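Local atomic coordinates of flavodoxin (Bacillus cereus, PDB entry 6FSG), a protein that binds flavin mononucleotide and probably serves as a low-potential electron donor to several redox enzymes. Residues A74-D79 with L109-A114; K2-F7 with E47-I52; G23-T28 with A140-H145. One frame throughout, in Å; residues are numbered along the deposited sequence. Where two conformers were deposited one is given.

Contact 1: residues A74-D79 with L109-A114. With GLC (alpha-D-glucopyranose), chain D.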
loop_
_atom_site.group_PDB
_atom_site.type_symbol
_atom_site.label_atom_id
_atom_site.label_comp_id
_atom_site.label_asym_id
_atom_site.label_seq_id
_atom_site.Cartn_x
_atom_site.Cartn_y
_atom_site.Cartn_z
ATOM N N ALA A 74 -3.116 15.549 -2.314
ATOM C CA ALA A 74 -4.148 15.441 -3.339
ATOM C C ALA A 74 -5.237 14.444 -2.965
ATOM O O ALA A 74 -6.347 14.527 -3.508
ATOM C CB ALA A 74 -3.497 15.092 -4.683
ATOM N N MET A 75 -4.969 13.546 -2.013
ATOM C CA MET A 75 -5.992 12.600 -1.592
ATOM C C MET A 75 -7.150 13.291 -0.880
ATOM O O MET A 75 -8.238 12.716 -0.803
ATOM C CB MET A 75 -5.397 11.503 -0.698
ATOM C CG MET A 75 -4.479 10.501 -1.406
ATOM S SD MET A 75 -3.771 9.282 -0.284
ATOM C CE MET A 75 -5.153 8.167 -0.042
ATOM N N ASP A 76 -6.956 14.513 -0.373
ATOM C CA ASP A 76 -8.067 15.212 0.269
ATOM C C ASP A 76 -9.176 15.610 -0.703
ATOM O O ASP A 76 -10.239 16.040 -0.244
ATOM C CB ASP A 76 -7.568 16.426 1.056
ATOM C CG ASP A 76 -6.826 16.024 2.315
ATOM O OD1 ASP A 76 -7.206 14.998 2.925
ATOM O OD2 ASP A 76 -5.857 16.715 2.678
ATOM N N SER A 77 -8.967 15.448 -2.013
ATOM C CA SER A 77 -9.940 15.861 -3.017
ATOM C C SER A 77 -10.581 14.693 -3.764
ATOM O O SER A 77 -11.354 14.925 -4.701
ATOM C CB SER A 77 -9.288 16.817 -4.021
ATOM O OG SER A 77 -8.780 17.965 -3.364
ATOM N N ILE A 78 -10.278 13.451 -3.385
ATOM C CA ILE A 78 -10.793 12.274 -4.083
ATOM C C ILE A 78 -11.855 11.558 -3.254
ATOM O O ILE A 78 -11.856 11.615 -2.020
ATOM C CB ILE A 78 -9.648 11.308 -4.507
ATOM C CG1 ILE A 78 -9.024 10.630 -3.288
ATOM C CG2 ILE A 78 -8.607 12.063 -5.337
ATOM C CD1 ILE A 78 -7.879 9.723 -3.591
ATOM N N ASP A 79 -12.734 10.834 -3.956
ATOM C CA ASP A 79 -13.854 10.097 -3.367
ATOM C C ASP A 79 -13.597 8.607 -3.569
ATOM O O ASP A 79 -13.607 8.116 -4.703
ATOM C CB ASP A 79 -15.156 10.547 -4.032
ATOM C CG ASP A 79 -16.389 9.861 -3.475
ATOM O OD1 ASP A 79 -16.269 8.901 -2.684
ATOM O OD2 ASP A 79 -17.493 10.303 -3.852
ATOM N N LEU A 109 -7.005 6.863 3.715
ATOM C CA LEU A 109 -7.964 6.045 2.977
ATOM C C LEU A 109 -9.310 6.000 3.687
ATOM O O LEU A 109 -10.358 6.110 3.042
ATOM C CB LEU A 109 -7.417 4.632 2.779
ATOM C CG LEU A 109 -6.226 4.496 1.817
ATOM C CD1 LEU A 109 -5.471 3.204 2.063
ATOM C CD2 LEU A 109 -6.693 4.580 0.373
ATOM N N GLN A 110 -9.301 5.858 5.019
ATOM C CA GLN A 110 -10.545 5.856 5.782
ATOM C C GLN A 110 -11.293 7.165 5.607
ATOM O O GLN A 110 -12.518 7.174 5.432
ATOM C CB GLN A 110 -10.254 5.655 7.267
ATOM C CG GLN A 110 -9.602 4.347 7.636
ATOM C CD GLN A 110 -9.111 4.354 9.075
ATOM O OE1 GLN A 110 -8.974 5.415 9.694
ATOM N NE2 GLN A 110 -8.832 3.168 9.614
ATOM N N GLU A 111 -10.566 8.286 5.679
ATOM C CA GLU A 111 -11.196 9.594 5.580
ATOM C C GLU A 111 -11.891 9.779 4.243
ATOM O O GLU A 111 -12.891 10.493 4.166
ATOM C CB GLU A 111 -10.152 10.701 5.752
ATOM C CG GLU A 111 -9.650 10.875 7.166
ATOM C CD GLU A 111 -8.567 11.932 7.300
ATOM O OE1 GLU A 111 -8.237 12.604 6.298
ATOM O OE2 GLU A 111 -8.051 12.090 8.429
ATOM N N ARG A 112 -11.361 9.184 3.179
ATOM C CA ARG A 112 -11.908 9.380 1.843
ATOM C C ARG A 112 -12.977 8.347 1.494
ATOM O O ARG A 112 -13.489 8.355 0.366
ATOM C CB ARG A 112 -10.791 9.402 0.795
ATOM C CG ARG A 112 -9.644 10.400 1.051
ATOM C CD ARG A 112 -10.087 11.781 1.521
ATOM N NE ARG A 112 -11.046 12.339 0.585
ATOM C CZ ARG A 112 -11.902 13.303 0.884
ATOM N NH1 ARG A 112 -11.875 13.856 2.083
ATOM N NH2 ARG A 112 -12.768 13.717 -0.025
ATOM N N GLY A 113 -13.349 7.488 2.448
ATOM C CA GLY A 113 -14.479 6.589 2.295
ATOM C C GLY A 113 -14.145 5.169 1.886
ATOM O O GLY A 113 -15.069 4.367 1.692
ATOM N N ALA A 114 -12.869 4.825 1.754
ATOM C CA ALA A 114 -12.519 3.468 1.378
ATOM C C ALA A 114 -12.827 2.508 2.519
ATOM O O ALA A 114 -12.766 2.866 3.700
ATOM C CB ALA A 114 -11.037 3.371 1.029
HETATM C C1 GLC D . -15.596 14.955 0.911
HETATM C C2 GLC D . -15.002 15.050 2.309
HETATM C C3 GLC D . -14.798 16.511 2.670
HETATM C C4 GLC D . -13.953 17.198 1.607
HETATM C C5 GLC D . -14.471 16.934 0.195
HETATM C C6 GLC D . -13.453 17.421 -0.828
HETATM O O1 GLC D . -16.843 15.655 0.854
HETATM O O2 GLC D . -15.864 14.422 3.264
HETATM O O3 GLC D . -14.127 16.595 3.930
HETATM O O4 GLC D . -13.965 18.609 1.856
HETATM O O5 GLC D . -14.680 15.538 -0.014
HETATM O O6 GLC D . -13.693 16.797 -2.096
HETATM O O HOH W 1 -9.622 13.966 4.062
HETATM O O HOH W 2 -14.086 13.978 -3.024
HETATM O O HOH W 3 -15.279 10.726 -0.003
#

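Contact 2: residues K2-F7 with E47-I52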
loop_
_atom_site.group_PDB
_atom_site.type_symbol
_atom_site.label_atom_id
_atom_site.label_comp_id
_atom_site.label_asym_id
_atom_site.label_seq_id
_atom_site.Cartn_x
_atom_site.Cartn_y
_atom_site.Cartn_z
ATOM N N LYS A 2 -10.566 -4.614 -11.240
ATOM C CA LYS A 2 -9.396 -3.851 -11.650
ATOM C C LYS A 2 -8.803 -3.141 -10.439
ATOM O O LYS A 2 -9.502 -2.401 -9.737
ATOM C CB LYS A 2 -9.736 -2.845 -12.751
ATOM C CG LYS A 2 -8.516 -2.436 -13.553
ATOM C CD LYS A 2 -8.826 -1.556 -14.763
ATOM C CE LYS A 2 -7.522 -0.955 -15.271
ATOM N NZ LYS A 2 -7.607 -0.085 -16.477
ATOM N N LEU A 3 -7.517 -3.366 -10.209
ATOM C CA LEU A 3 -6.851 -2.928 -8.996
ATOM C C LEU A 3 -5.646 -2.061 -9.328
ATOM O O LEU A 3 -5.061 -2.155 -10.407
ATOM C CB LEU A 3 -6.385 -4.144 -8.188
ATOM C CG LEU A 3 -7.459 -5.210 -7.963
ATOM C CD1 LEU A 3 -6.826 -6.408 -7.291
ATOM C CD2 LEU A 3 -8.651 -4.712 -7.152
ATOM N N VAL A 4 -5.275 -1.217 -8.372
ATOM C CA VAL A 4 -4.074 -0.400 -8.474
ATOM C C VAL A 4 -3.260 -0.535 -7.196
ATOM O O VAL A 4 -3.813 -0.594 -6.090
ATOM C CB VAL A 4 -4.407 1.080 -8.784
ATOM C CG1 VAL A 4 -5.179 1.743 -7.643
ATOM C CG2 VAL A 4 -3.127 1.865 -9.136
ATOM N N MET A 5 -1.940 -0.587 -7.358
ATOM C CA MET A 5 -0.994 -0.562 -6.251
ATOM C C MET A 5 -0.021 0.583 -6.496
ATOM O O MET A 5 0.576 0.674 -7.572
ATOM C CB MET A 5 -0.208 -1.880 -6.157
ATOM C CG MET A 5 0.823 -1.919 -5.035
ATOM S SD MET A 5 1.871 -3.382 -4.999
ATOM C CE MET A 5 0.726 -4.629 -4.418
ATOM N N ILE A 6 0.165 1.434 -5.495
ATOM C CA ILE A 6 1.159 2.497 -5.564
ATOM C C ILE A 6 2.103 2.330 -4.391
ATOM O O ILE A 6 1.675 2.363 -3.230
ATOM C CB ILE A 6 0.526 3.895 -5.581
ATOM C CG1 ILE A 6 -0.337 4.027 -6.835
ATOM C CG2 ILE A 6 1.611 4.969 -5.521
ATOM C CD1 ILE A 6 -1.159 5.264 -6.871
ATOM N N PHE A 7 3.384 2.165 -4.686
ATOM C CA PHE A 7 4.380 1.897 -3.655
ATOM C C PHE A 7 5.545 2.879 -3.728
ATOM O O PHE A 7 5.848 3.458 -4.780
ATOM C CB PHE A 7 4.920 0.451 -3.712
ATOM C CG PHE A 7 5.901 0.237 -4.816
ATOM C CD1 PHE A 7 5.467 -0.061 -6.100
ATOM C CD2 PHE A 7 7.259 0.392 -4.590
ATOM C CE1 PHE A 7 6.379 -0.215 -7.143
ATOM C CE2 PHE A 7 8.168 0.231 -5.614
ATOM C CZ PHE A 7 7.733 -0.072 -6.893
ATOM N N GLU A 47 -9.625 6.862 -7.969
ATOM C CA GLU A 47 -11.071 6.805 -8.140
ATOM C C GLU A 47 -11.497 5.828 -9.224
ATOM O O GLU A 47 -12.683 5.481 -9.303
ATOM C CB GLU A 47 -11.591 8.199 -8.489
ATOM C CG GLU A 47 -11.481 9.165 -7.339
ATOM C CD GLU A 47 -12.005 10.546 -7.662
ATOM O OE1 GLU A 47 -11.937 10.971 -8.834
ATOM O OE2 GLU A 47 -12.475 11.215 -6.724
ATOM N N GLN A 48 -10.573 5.383 -10.061
ATOM C CA GLN A 48 -10.921 4.605 -11.238
ATOM C C GLN A 48 -10.685 3.118 -11.069
ATOM O O GLN A 48 -10.812 2.371 -12.040
ATOM C CB GLN A 48 -10.164 5.159 -12.435
ATOM C CG GLN A 48 -10.797 6.469 -12.839
ATOM C CD GLN A 48 -9.860 7.391 -13.547
ATOM O OE1 GLN A 48 -9.088 8.108 -12.921
ATOM N NE2 GLN A 48 -9.926 7.392 -14.862
ATOM N N TYR A 49 -10.395 2.670 -9.849
ATOM C CA TYR A 49 -10.074 1.279 -9.563
ATOM C C TYR A 49 -10.989 0.722 -8.483
ATOM O O TYR A 49 -11.480 1.454 -7.624
ATOM C CB TYR A 49 -8.614 1.174 -9.132
ATOM C CG TYR A 49 -7.698 1.429 -10.291
ATOM C CD1 TYR A 49 -7.325 0.399 -11.138
ATOM C CD2 TYR A 49 -7.248 2.704 -10.570
ATOM C CE1 TYR A 49 -6.501 0.631 -12.214
ATOM C CE2 TYR A 49 -6.424 2.948 -11.641
ATOM C CZ TYR A 49 -6.054 1.910 -12.468
ATOM O OH TYR A 49 -5.230 2.133 -13.552
ATOM N N ASP A 50 -11.214 -0.595 -8.537
ATOM C CA ASP A 50 -12.099 -1.255 -7.587
ATOM C C ASP A 50 -11.419 -1.513 -6.253
ATOM O O ASP A 50 -12.086 -1.600 -5.217
ATOM C CB ASP A 50 -12.528 -2.606 -8.171
ATOM C CG ASP A 50 -13.262 -2.471 -9.506
ATOM O OD1 ASP A 50 -14.007 -1.488 -9.676
ATOM O OD2 ASP A 50 -13.113 -3.354 -10.386
ATOM N N GLY A 51 -10.112 -1.685 -6.276
ATOM C CA GLY A 51 -9.350 -1.935 -5.072
ATOM C C GLY A 51 -8.030 -1.207 -5.174
ATOM O O GLY A 51 -7.476 -1.032 -6.263
ATOM N N ILE A 52 -7.534 -0.780 -4.017
ATOM C CA ILE A 52 -6.369 0.085 -3.908
ATOM C C ILE A 52 -5.435 -0.485 -2.854
ATOM O O ILE A 52 -5.855 -0.720 -1.718
ATOM C CB ILE A 52 -6.785 1.507 -3.479
ATOM C CG1 ILE A 52 -7.705 2.155 -4.519
ATOM C CG2 ILE A 52 -5.551 2.331 -3.207
ATOM C CD1 ILE A 52 -8.481 3.338 -3.967
#

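Contact 3: residues G23-T28 with A140-H145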
loop_
_atom_site.group_PDB
_atom_site.type_symbol
_atom_site.label_atom_id
_atom_site.label_comp_id
_atom_site.label_asym_id
_atom_site.label_seq_id
_atom_site.Cartn_x
_atom_site.Cartn_y
_atom_site.Cartn_z
ATOM N N GLY A 23 2.291 -10.210 -7.559
ATOM C CA GLY A 23 2.423 -11.475 -8.267
ATOM C C GLY A 23 1.388 -12.492 -7.830
ATOM O O GLY A 23 0.857 -13.244 -8.648
ATOM N N VAL A 24 1.078 -12.518 -6.532
ATOM C CA VAL A 24 0.024 -13.385 -6.013
ATOM C C VAL A 24 -1.333 -12.967 -6.573
ATOM O O VAL A 24 -2.103 -13.799 -7.059
ATOM C CB VAL A 24 0.042 -13.376 -4.472
ATOM C CG1 VAL A 24 -1.201 -14.038 -3.912
ATOM C CG2 VAL A 24 1.321 -14.031 -3.971
ATOM N N ILE A 25 -1.643 -11.668 -6.523
ATOM C CA ILE A 25 -2.935 -11.198 -7.024
ATOM C C ILE A 25 -3.085 -11.503 -8.510
ATOM O O ILE A 25 -4.183 -11.845 -8.974
ATOM C CB ILE A 25 -3.121 -9.699 -6.687
ATOM C CG1 ILE A 25 -3.262 -9.494 -5.170
ATOM C CG2 ILE A 25 -4.310 -9.099 -7.427
ATOM C CD1 ILE A 25 -3.317 -8.065 -4.736
ATOM N N ARG A 26 -1.983 -11.447 -9.270
ATOM C CA ARG A 26 -2.038 -11.720 -10.704
ATOM C C ARG A 26 -2.364 -13.169 -11.036
ATOM O O ARG A 26 -2.760 -13.443 -12.173
ATOM C CB ARG A 26 -0.751 -11.286 -11.401
ATOM C CG ARG A 26 -0.745 -9.781 -11.614
ATOM C CD ARG A 26 0.548 -9.233 -12.133
ATOM N NE ARG A 26 0.376 -7.817 -12.461
ATOM C CZ ARG A 26 1.357 -6.925 -12.477
ATOM N NH1 ARG A 26 2.587 -7.304 -12.184
ATOM N NH2 ARG A 26 1.106 -5.662 -12.795
ATOM N N GLU A 27 -2.242 -14.091 -10.084
ATOM C CA GLU A 27 -2.711 -15.457 -10.293
ATOM C C GLU A 27 -4.210 -15.619 -10.057
ATOM O O GLU A 27 -4.716 -16.740 -10.172
ATOM C CB GLU A 27 -1.917 -16.454 -9.447
ATOM C CG GLU A 27 -0.459 -16.589 -9.851
ATOM C CD GLU A 27 -0.265 -17.059 -11.280
ATOM O OE1 GLU A 27 -1.195 -17.676 -11.854
ATOM O OE2 GLU A 27 0.839 -16.809 -11.819
ATOM N N THR A 28 -4.932 -14.544 -9.760
ATOM C CA THR A 28 -6.389 -14.580 -9.694
ATOM C C THR A 28 -6.970 -13.898 -10.928
ATOM O O THR A 28 -6.250 -13.304 -11.734
ATOM C CB THR A 28 -6.914 -13.915 -8.412
ATOM O OG1 THR A 28 -6.717 -12.493 -8.456
ATOM C CG2 THR A 28 -6.220 -14.495 -7.185
ATOM N N ALA A 140 -3.834 -12.816 -0.816
ATOM C CA ALA A 140 -4.942 -13.765 -0.851
ATOM C C ALA A 140 -6.147 -13.244 -0.076
ATOM O O ALA A 140 -7.288 -13.383 -0.526
ATOM C CB ALA A 140 -4.496 -15.097 -0.253
ATOM N N GLU A 141 -5.922 -12.651 1.098
ATOM C CA GLU A 141 -7.040 -12.129 1.880
ATOM C C GLU A 141 -7.654 -10.903 1.211
ATOM O O GLU A 141 -8.875 -10.704 1.269
ATOM C CB GLU A 141 -6.590 -11.826 3.310
ATOM C CG GLU A 141 -6.304 -13.076 4.136
ATOM C CD GLU A 141 -7.564 -13.851 4.420
ATOM O OE1 GLU A 141 -8.512 -13.224 4.931
ATOM O OE2 GLU A 141 -7.619 -15.059 4.107
ATOM N N PHE A 142 -6.826 -10.061 0.584
ATOM C CA PHE A 142 -7.361 -8.895 -0.109
ATOM C C PHE A 142 -8.357 -9.310 -1.190
ATOM O O PHE A 142 -9.463 -8.757 -1.286
ATOM C CB PHE A 142 -6.228 -8.052 -0.707
ATOM C CG PHE A 142 -6.707 -6.749 -1.286
ATOM C CD1 PHE A 142 -6.915 -5.635 -0.479
ATOM C CD2 PHE A 142 -6.988 -6.643 -2.629
ATOM C CE1 PHE A 142 -7.393 -4.441 -1.012
ATOM C CE2 PHE A 142 -7.437 -5.450 -3.165
ATOM C CZ PHE A 142 -7.644 -4.350 -2.353
ATOM N N VAL A 143 -7.986 -10.296 -2.006
ATOM C CA VAL A 143 -8.846 -10.686 -3.118
ATOM C C VAL A 143 -10.206 -11.152 -2.613
ATOM O O VAL A 143 -11.232 -10.912 -3.262
ATOM C CB VAL A 143 -8.161 -11.758 -3.980
ATOM C CG1 VAL A 143 -9.078 -12.206 -5.104
ATOM C CG2 VAL A 143 -6.872 -11.236 -4.579
ATOM N N LYS A 144 -10.239 -11.836 -1.462
ATOM C CA LYS A 144 -11.500 -12.373 -0.950
ATOM C C LYS A 144 -12.571 -11.292 -0.808
ATOM O O LYS A 144 -13.766 -11.592 -0.889
ATOM C CB LYS A 144 -11.311 -13.046 0.415
ATOM C CG LYS A 144 -10.503 -14.330 0.404
ATOM C CD LYS A 144 -10.516 -14.981 1.795
ATOM C CE LYS A 144 -9.641 -16.226 1.845
ATOM N NZ LYS A 144 -9.524 -16.812 3.220
ATOM N N HIS A 145 -12.168 -10.041 -0.566
ATOM C CA HIS A 145 -13.107 -8.942 -0.382
ATOM C C HIS A 145 -13.618 -8.352 -1.689
ATOM O O HIS A 145 -14.555 -7.547 -1.666
ATOM C CB HIS A 145 -12.439 -7.850 0.452
ATOM C CG HIS A 145 -12.284 -8.214 1.894
ATOM N ND1 HIS A 145 -13.251 -7.930 2.833
ATOM C CD2 HIS A 145 -11.290 -8.852 2.556
ATOM C CE1 HIS A 145 -12.859 -8.376 4.014
ATOM N NE2 HIS A 145 -11.671 -8.937 3.873
#

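Contact 1: residues A74-D79 with L109-A114
The C-terminal end of helix 100-111, closed by a Schellman motif, meets the loop after helix 69-74 mainly through R112, whose guanidinium takes the carbonyl oxygen of I78 side-on. The motif carries G113 at positive phi (99°), with A114 N bonded to L109 O and G113 N to Q110 O. R112 NE lies 2.8 Å from I78 O, in the carbonyl plane, and R112 NH2 shares the same oxygen at 3.0 Å, coming from above that plane. Both bonds stay in the plane of the guanidinium. Chi2 (-43°) bends the arginine chain so that CD comes within 3.1 Å of M75 O, and the further bend at chi3 turns NE toward I78 O; D76 O lies over the centre of one guanidinium face.

At the outer edge of the guanidinium R112 NH2 also donates to the ring oxygen of the bound alpha-D-glucopyranose, reaching O5 at 2.6 Å with an N-H...O angle of 158°. D76 O approaches C6 of this sugar, so loop and helix end form its surface site together. The third nitrogen, NH1, donates to a water that itself donates to D76 OD1 and E111 OE1. Those carboxylate oxygens are only 4.3 Å apart, and K108, in salt bridges with both, probably offsets their repulsion. Below this polar layer M75 CE packs on L109 CD2 at 3.9 Å, while L109 also touches A85 and V87 of strand 84-91. Another water donates to R112 O at 3.0 Å and only weakly to D79 OD1, whose stronger partner is T81 OG1.

Contact 2: residues K2-F7 with E47-I52
Strands 2-7 and 51-55 run side by side in the parallel sheet of the flavodoxin fold, L3 opposite G51 and V4 opposite I52, and Y49, just before the second strand, packs on V4. Three hydrogen bonds hold the pair. V4 N donates to G51 O at 3.1 Å, and D50 N to K2 O at 2.8 Å. The third uses a side chain: K2 N points almost straight (173°) at D50 OD2, 3.0 Å away, meeting it on the anti side, 33° out of the carboxylate plane. Two CA-H...O contacts, L3 CA to G51 O and I52 CA to V4 O, fill in between.

Apolar contacts lie on both faces of the sheet. On one, L3 CD2 rests 3.5 Å from G51 CA, over the backbone of the glycine. On the other, V4 CG1 touches I52 CG1, and V4 CB makes a CH-pi contact with the Y49 ring, 3.6 Å from its centroid and 11° off the normal. Y49 OH is hydrogen-bonded to E33 of the neighbouring strand 31-36. The lysine chain, extended beyond CG, passes obliquely by the same ring, with K2 CE 3.6 Å from Y49 CE1.

Contact 3: residues G23-T28 with A140-H145
The hydroxyl of T28, which faces V143 across the contact, sits between two acceptors: OG1 is 2.7 Å from I25 O, and N30 OD1 also lies within hydrogen-bonding distance, so a single proton faces two oxygens. I25 O in turn accepts the backbone N of T28 at 2.9 Å, and V24 O accepts E27 N; both bonds span three residues and tighten the chain as it leaves helix 13-26. With chi1 at 70°, OG1 of T28 stands between its own backbone N and carbonyl carbon, a position from which it can turn back to I25 O.

Between the segments there is no hydrogen bond, and the surface they bury is modest, 201 Å² in all. T28 and V143 meet tip to tip, OG1 lying 4.1 Å from CG2 of the valine in one of its two conformers. I25 and V143 instead lie alongside each other, pointing opposite ways, and CG1 of I25 meets the same CG2 at 4.1 Å. Deeper in, CD1 of I25 approaches CD2 of the F142 ring obliquely at 4.5 Å. Near the start of 140-145, CG1 of V24 comes within 4.2 Å of the backbone N of A140.

The contact thus brings together the C-terminal ends of helices 13-26 and 129-144, packed side by side over one face of the central sheet. I25 and F142 both rest on I53 of strand 51-55; I25 also packs on L3 of strand 2-7 and touches I32 of strand 31-36 beyond it, and F142 reaches V117 and L118 of strand 115-124.

How the contacts relate
Contact 2 sits between the other two, its centre 13 Å from each, while the centres of contacts 1 and 3 are 23 Å apart and their nearest atoms about 8 Å. D79 N of contact 1 probably donates to E47 OE2 of contact 2 (2.8 Å). Toward contact 3 the link is packing without a polar bond: L3 CD1 on I25 CG2 at 3.7 Å, and the F142 ring against the G51-I52 backbone, CZ 4.0 Å from G51 CA. All three contacts lie away from the flavin site, although strand 2-7 leads directly into the FMN-binding residues S9, M10, S11, N13 and T14. Glucose belongs to contact 1 alone, on a separate part of the surface.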